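Local coordinates for protein putative NADPH:quinone oxidoreductase (Ralstonia eutropha, PDB 3IUP) that binds NADPH and probably catalyses the NADPH-dependent reduction of quinones, as a putative member of the medium-chain dehydrogenase/reductase family, at residues T118-G123 and S152-P157; V140-A145 and R329-L334. All coordinates share one frame; numbering follows the deposited sequence.

Contact 1: T118-G123 and S152-P157. With NDP (NADPH dihydro-nicotinamide-adenine-dinucleotide phosphate), chain C.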
loop_
_atom_site.group_PDB
_atom_site.type_symbol
_atom_site.label_atom_id
_atom_site.label_comp_id
_atom_site.label_asym_id
_atom_site.label_seq_id
_atom_site.Cartn_x
_atom_site.Cartn_y
_atom_site.Cartn_z
ATOM N N THR A 118 37.609 -8.858 -17.391
ATOM C CA THR A 118 37.008 -7.813 -16.593
ATOM C C THR A 118 35.548 -8.156 -16.429
ATOM O O THR A 118 34.798 -8.300 -17.423
ATOM C CB THR A 118 37.217 -6.423 -17.245
ATOM O OG1 THR A 118 38.619 -6.190 -17.320
ATOM C CG2 THR A 118 36.580 -5.312 -16.376
ATOM N N VAL A 119 35.158 -8.281 -15.161
ATOM C CA VAL A 119 33.830 -8.710 -14.758
ATOM C C VAL A 119 33.209 -7.774 -13.724
ATOM O O VAL A 119 33.910 -7.057 -13.034
ATOM C CB VAL A 119 33.862 -10.155 -14.171
ATOM C CG1 VAL A 119 34.420 -11.148 -15.235
ATOM C CG2 VAL A 119 34.615 -10.246 -12.836
ATOM N N ALA A 120 31.878 -7.829 -13.644
ATOM C CA ALA A 120 31.097 -7.225 -12.549
ATOM C C ALA A 120 30.397 -8.342 -11.800
ATOM O O ALA A 120 30.051 -9.390 -12.377
ATOM C CB ALA A 120 30.061 -6.198 -13.093
ATOM N N ALA A 121 30.164 -8.134 -10.522
ATOM C CA ALA A 121 29.391 -9.101 -9.699
ATOM C C ALA A 121 28.597 -8.374 -8.670
ATOM O O ALA A 121 29.040 -7.319 -8.202
ATOM C CB ALA A 121 30.323 -10.093 -9.024
ATOM N N ILE A 122 27.436 -8.927 -8.265
ATOM C CA ILE A 122 26.701 -8.389 -7.130
ATOM C C ILE A 122 26.831 -9.379 -5.967
ATOM O O ILE A 122 25.900 -9.896 -5.443
ATOM C CB ILE A 122 25.215 -7.921 -7.443
ATOM C CG1 ILE A 122 24.589 -7.210 -6.239
ATOM C CG2 ILE A 122 24.344 -9.041 -7.867
ATOM C CD1 ILE A 122 23.352 -6.362 -6.557
ATOM N N GLY A 123 28.043 -9.579 -5.546
ATOM C CA GLY A 123 28.364 -10.674 -4.630
ATOM C C GLY A 123 28.223 -10.301 -3.180
ATOM O O GLY A 123 28.278 -11.174 -2.317
ATOM N N SER A 152 28.748 -0.344 -11.593
ATOM C CA SER A 152 27.363 -0.132 -11.194
ATOM C C SER A 152 26.445 -0.861 -12.156
ATOM O O SER A 152 25.406 -0.340 -12.528
ATOM C CB SER A 152 27.059 1.372 -11.208
ATOM O OG SER A 152 27.754 2.043 -10.155
ATOM N N SER A 153 26.820 -2.073 -12.562
ATOM C CA SER A 153 26.080 -2.791 -13.604
ATOM C C SER A 153 24.760 -3.376 -13.114
ATOM O O SER A 153 23.891 -3.728 -13.931
ATOM C CB SER A 153 26.933 -3.951 -14.149
ATOM O OG SER A 153 27.993 -3.435 -14.890
ATOM N N PHE A 154 24.624 -3.574 -11.816
ATOM C CA PHE A 154 23.464 -4.324 -11.308
ATOM C C PHE A 154 22.388 -3.458 -10.665
ATOM O O PHE A 154 21.225 -3.466 -11.099
ATOM C CB PHE A 154 23.901 -5.420 -10.341
ATOM C CG PHE A 154 24.701 -6.522 -10.974
ATOM C CD1 PHE A 154 24.074 -7.680 -11.405
ATOM C CD2 PHE A 154 26.081 -6.432 -11.087
ATOM C CE1 PHE A 154 24.810 -8.738 -11.965
ATOM C CE2 PHE A 154 26.823 -7.463 -11.641
ATOM C CZ PHE A 154 26.192 -8.624 -12.086
ATOM N N VAL A 155 22.731 -2.764 -9.583
ATOM C CA VAL A 155 21.729 -2.232 -8.685
ATOM C C VAL A 155 20.852 -1.179 -9.416
ATOM O O VAL A 155 19.624 -1.312 -9.530
ATOM C CB VAL A 155 22.391 -1.653 -7.412
ATOM C CG1 VAL A 155 21.427 -0.844 -6.505
ATOM C CG2 VAL A 155 23.050 -2.840 -6.568
ATOM N N ASN A 156 21.483 -0.156 -9.944
ATOM C CA ASN A 156 20.710 0.891 -10.646
ATOM C C ASN A 156 20.143 0.486 -12.008
ATOM O O ASN A 156 18.919 0.699 -12.260
ATOM C CB ASN A 156 21.426 2.254 -10.646
ATOM C CG ASN A 156 21.437 2.898 -9.262
ATOM O OD1 ASN A 156 20.736 2.451 -8.337
ATOM N ND2 ASN A 156 22.275 3.952 -9.093
ATOM N N PRO A 157 20.951 -0.150 -12.871
ATOM C CA PRO A 157 20.393 -0.508 -14.162
ATOM C C PRO A 157 19.222 -1.503 -14.091
ATOM O O PRO A 157 18.233 -1.351 -14.821
ATOM C CB PRO A 157 21.601 -1.089 -14.916
ATOM C CG PRO A 157 22.765 -0.375 -14.358
ATOM C CD PRO A 157 22.430 -0.224 -12.866
HETATM P PA NDP C . 21.967 9.059 -6.106
HETATM O O1A NDP C . 22.563 9.086 -7.426
HETATM O O2A NDP C . 22.837 9.189 -4.917
HETATM O O5B NDP C . 20.874 10.302 -6.123
HETATM C C5B NDP C . 20.059 10.449 -4.955
HETATM C C4B NDP C . 19.011 11.482 -5.236
HETATM O O4B NDP C . 18.231 11.548 -4.077
HETATM C C3B NDP C . 19.595 12.878 -5.510
HETATM O O3B NDP C . 19.054 13.530 -6.640
HETATM C C2B NDP C . 19.191 13.683 -4.255
HETATM O O2B NDP C . 18.883 15.053 -4.511
HETATM C C1B NDP C . 17.945 12.927 -3.816
HETATM N N9A NDP C . 17.664 13.048 -2.379
HETATM C C8A NDP C . 18.573 12.802 -1.370
HETATM N N7A NDP C . 17.946 12.929 -0.187
HETATM C C5A NDP C . 16.620 13.244 -0.419
HETATM C C6A NDP C . 15.506 13.499 0.406
HETATM N N6A NDP C . 15.574 13.555 1.748
HETATM N N1A NDP C . 14.290 13.784 -0.180
HETATM C C2A NDP C . 14.150 13.858 -1.531
HETATM N N3A NDP C . 15.239 13.606 -2.334
HETATM C C4A NDP C . 16.446 13.308 -1.796
HETATM O O3 NDP C . 21.068 7.752 -5.791
HETATM P PN NDP C . 20.965 6.460 -6.661
HETATM O O1N NDP C . 20.616 6.702 -8.039
HETATM O O2N NDP C . 22.132 5.540 -6.435
HETATM O O5D NDP C . 19.682 5.759 -5.941
HETATM C C5D NDP C . 18.374 6.314 -6.150
HETATM C C4D NDP C . 17.387 5.674 -5.180
HETATM O O4D NDP C . 17.093 4.358 -5.693
HETATM C C3D NDP C . 17.870 5.514 -3.724
HETATM O O3D NDP C . 16.824 5.752 -2.804
HETATM C C2D NDP C . 18.241 4.040 -3.686
HETATM O O2D NDP C . 18.254 3.443 -2.398
HETATM C C1D NDP C . 17.122 3.481 -4.568
HETATM N N1N NDP C . 17.359 2.090 -5.017
HETATM C C2N NDP C . 16.524 1.150 -4.513
HETATM C C3N NDP C . 16.658 -0.173 -4.842
HETATM C C7N NDP C . 15.632 -1.189 -4.378
HETATM O O7N NDP C . 15.919 -2.523 -4.655
HETATM N N7N NDP C . 14.511 -0.886 -3.711
HETATM C C4N NDP C . 17.539 -0.559 -5.967
HETATM C C5N NDP C . 18.412 0.562 -6.474
HETATM C C6N NDP C . 18.278 1.853 -5.980
HETATM P P2B NDP C . 19.527 16.256 -3.593
HETATM O O1X NDP C . 20.759 16.771 -4.349
HETATM O O2X NDP C . 19.908 15.788 -2.192
HETATM O O3X NDP C . 18.405 17.304 -3.535
#
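At the edge of the NADPH site, where the strand 118-121 of the GroES-like domain runs toward the start of helix 155-169, Phe154 and Ile122 form the centre of a buried apolar contact. Ile122 lies over one face of the phenyl ring: its CG2 sits 4.1 Å from the Phe154 ring centroid and 22° off the ring normal, the geometry of a CH-pi contact. The backbone is close as well, with Ile122 N above the same ring at 3.7 Å from Phe154 CE2, displaced toward the rim. Ala120 meets the ring at its edge, its C lying near the ring plane, and Ala120 CB approaches Phe154 CE2 at 3.8 Å. The ring therefore fits against the end of a strand of the mixed sheet, within the GroES-like region, while its own backbone leads into the helix that carries cofactor contacts. Ile122 CG1 points away from its own amide nitrogen (chi1 -173°), which sends CD1 to within 3.5 Å of Val155 CG2. The other branch of that valine faces the cofactor, Val155 CG1 standing 3.3 Å from C5N of the nicotinamide ring. One residue on, Asn156 ND2 donates to the NADPH phosphate oxygen O2N at 3.1 Å, nearly straight at 168°. Glu97 OE1 accepts from the backbone N of both Phe154 and Val155, so one carboxylate oxygen takes up two consecutive amide N-H groups at the start of helix 155-169.

Contact 2: V140-A145 and R329-L334; sequences VLPEGA and RVVAEL
Pro142 packs its ring against Val331 and Leu334, and this small apolar cluster makes up most of the contact. Its CG lies 3.8 Å from Val331 CG1, while its CD comes equally close, 3.8 Å, to Leu334 CD2. The same leucine methyl also meets Leu141 CD2 at 4.0 Å, the two leucines lying roughly perpendicular, and Ala145 CB at 4.1 Å, so one branch of Leu334 touches three residues of 140-145. Its chi1 of -174° swings CG away from the backbone N, and chi2 of 61°, measured to CD1, leaves CD2 as the extended branch.

In the next shell, a type II beta turn from Pro142 to Ala145, closed by Ala145 N to Pro142 O at 3.0 Å, brings the proline and alanine to the same partner. Gly144 occupies the turn position with positive phi, and its O accepts a hydrogen bond from Lys335 NZ just beyond the leucine. On the other segment, Val331 belongs to the last turn of helix 320-332. Farther out, Arg329 presents NE and NH2 to a single oxygen, Glu333 OE1, which lies in the guanidinium plane, 3.1 Å from NE; Arg329 NH1 makes a salt bridge to Asp195 at the end of helix 183-195. No hydrogen bond or salt bridge joins 140-145 to 329-334, so van der Waals packing of Pro142, Leu141 and Ala145 on Val331 and Leu334 makes the contact itself, with the Lys335 bond beside it.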
loop_
_atom_site.group_PDB
_atom_site.type_symbol
_atom_site.label_atom_id
_atom_site.label_comp_id
_atom_site.label_asym_id
_atom_site.label_seq_id
_atom_site.Cartn_x
_atom_site.Cartn_y
_atom_site.Cartn_z
ATOM N N VAL A 140 30.400 -10.819 -17.482
ATOM C CA VAL A 140 31.541 -10.413 -18.316
ATOM C C VAL A 140 31.245 -9.078 -19.010
ATOM O O VAL A 140 30.196 -8.915 -19.665
ATOM C CB VAL A 140 31.923 -11.508 -19.369
ATOM C CG1 VAL A 140 33.087 -11.035 -20.221
ATOM C CG2 VAL A 140 32.292 -12.816 -18.671
ATOM N N LEU A 141 32.137 -8.109 -18.829
ATOM C CA LEU A 141 31.908 -6.770 -19.330
ATOM C C LEU A 141 32.308 -6.692 -20.810
ATOM O O LEU A 141 33.173 -7.429 -21.258
ATOM C CB LEU A 141 32.678 -5.734 -18.500
ATOM C CG LEU A 141 32.110 -5.493 -17.080
ATOM C CD1 LEU A 141 32.974 -4.485 -16.361
ATOM C CD2 LEU A 141 30.600 -5.069 -17.122
ATOM N N PRO A 142 31.689 -5.786 -21.566
ATOM C CA PRO A 142 32.042 -5.690 -22.979
ATOM C C PRO A 142 33.439 -5.125 -23.239
ATOM O O PRO A 142 34.038 -4.509 -22.377
ATOM C CB PRO A 142 30.972 -4.742 -23.540
ATOM C CG PRO A 142 30.449 -3.977 -22.405
ATOM C CD PRO A 142 30.812 -4.686 -21.129
ATOM N N GLU A 143 33.940 -5.336 -24.453
ATOM C CA GLU A 143 35.262 -4.871 -24.847
ATOM C C GLU A 143 35.347 -3.374 -24.640
ATOM O O GLU A 143 34.400 -2.636 -24.927
ATOM C CB GLU A 143 35.562 -5.209 -26.325
ATOM C CG GLU A 143 37.039 -5.526 -26.542
ATOM C CD GLU A 143 37.405 -6.918 -26.034
ATOM O OE1 GLU A 143 36.787 -7.890 -26.527
ATOM O OE2 GLU A 143 38.302 -7.056 -25.154
ATOM N N GLY A 144 36.471 -2.931 -24.091
ATOM C CA GLY A 144 36.684 -1.512 -23.864
ATOM C C GLY A 144 35.992 -0.969 -22.625
ATOM O O GLY A 144 36.037 0.240 -22.386
ATOM N N ALA A 145 35.365 -1.834 -21.815
ATOM C CA ALA A 145 34.805 -1.396 -20.532
ATOM C C ALA A 145 35.853 -1.582 -19.418
ATOM O O ALA A 145 36.374 -2.658 -19.247
ATOM C CB ALA A 145 33.550 -2.176 -20.211
ATOM N N ARG A 329 20.813 -6.415 -21.953
ATOM C CA ARG A 329 20.587 -5.043 -22.381
ATOM C C ARG A 329 21.492 -4.048 -21.640
ATOM O O ARG A 329 21.997 -3.081 -22.227
ATOM C CB ARG A 329 19.125 -4.632 -22.223
ATOM C CG ARG A 329 18.984 -3.147 -22.538
ATOM C CD ARG A 329 17.599 -2.711 -22.678
ATOM N NE ARG A 329 17.585 -1.301 -23.017
ATOM C CZ ARG A 329 16.480 -0.589 -23.068
ATOM N NH1 ARG A 329 15.316 -1.157 -22.748
ATOM N NH2 ARG A 329 16.550 0.692 -23.406
ATOM N N VAL A 330 21.706 -4.274 -20.345
ATOM C CA VAL A 330 22.604 -3.403 -19.586
ATOM C C VAL A 330 24.023 -3.433 -20.233
ATOM O O VAL A 330 24.631 -2.388 -20.468
ATOM C CB VAL A 330 22.654 -3.767 -18.069
ATOM C CG1 VAL A 330 23.703 -2.946 -17.366
ATOM C CG2 VAL A 330 21.262 -3.558 -17.386
ATOM N N VAL A 331 24.518 -4.622 -20.539
ATOM C CA VAL A 331 25.843 -4.751 -21.167
ATOM C C VAL A 331 25.879 -4.016 -22.510
ATOM O O VAL A 331 26.818 -3.273 -22.787
ATOM C CB VAL A 331 26.293 -6.226 -21.278
ATOM C CG1 VAL A 331 27.503 -6.378 -22.298
ATOM C CG2 VAL A 331 26.627 -6.755 -19.864
ATOM N N ALA A 332 24.810 -4.158 -23.296
ATOM C CA ALA A 332 24.734 -3.568 -24.617
ATOM C C ALA A 332 24.731 -2.037 -24.585
ATOM O O ALA A 332 25.171 -1.415 -25.530
ATOM C CB ALA A 332 23.474 -4.087 -25.349
ATOM N N GLU A 333 24.237 -1.436 -23.505
ATOM C CA GLU A 333 24.049 0.017 -23.430
ATOM C C GLU A 333 24.758 0.543 -22.208
ATOM O O GLU A 333 24.354 1.562 -21.602
ATOM C CB GLU A 333 22.557 0.342 -23.401
ATOM C CG GLU A 333 21.842 -0.062 -24.701
ATOM C CD GLU A 333 20.329 -0.011 -24.624
ATOM O OE1 GLU A 333 19.748 0.760 -23.813
ATOM O OE2 GLU A 333 19.695 -0.754 -25.412
ATOM N N LEU A 334 25.858 -0.127 -21.873
ATOM C CA LEU A 334 26.547 0.117 -20.621
ATOM C C LEU A 334 27.032 1.541 -20.513
ATOM O O LEU A 334 26.938 2.140 -19.451
ATOM C CB LEU A 334 27.713 -0.858 -20.430
ATOM C CG LEU A 334 28.420 -0.777 -19.078
ATOM C CD1 LEU A 334 27.487 -1.094 -17.941
ATOM C CD2 LEU A 334 29.618 -1.754 -19.064
#

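From the N terminus, the chain passes through 118-123, then 140-145, then 152-157, and reaches 329-334 far later, so the two contacts cross. Contact 1 closes a short loop of 28 residues that contains 140-145; contact 2 spans 183 residues, including the parallel sheet of the cofactor-binding domain. The elements meet directly: Leu141 N lies 3.0 Å from Thr118 O, a probable hydrogen bond between the start of strand 118-121 and the residue after its antiparallel neighbour 138-140, and Pro157 CB packs on Val330 CG2 at 3.5 Å where helices 155-169 and 320-332 adjoin. Together they tie the mixed sheet, through 118-121 and the loop after 138-140, to two helices; the contact centres lie about 11 Å apart.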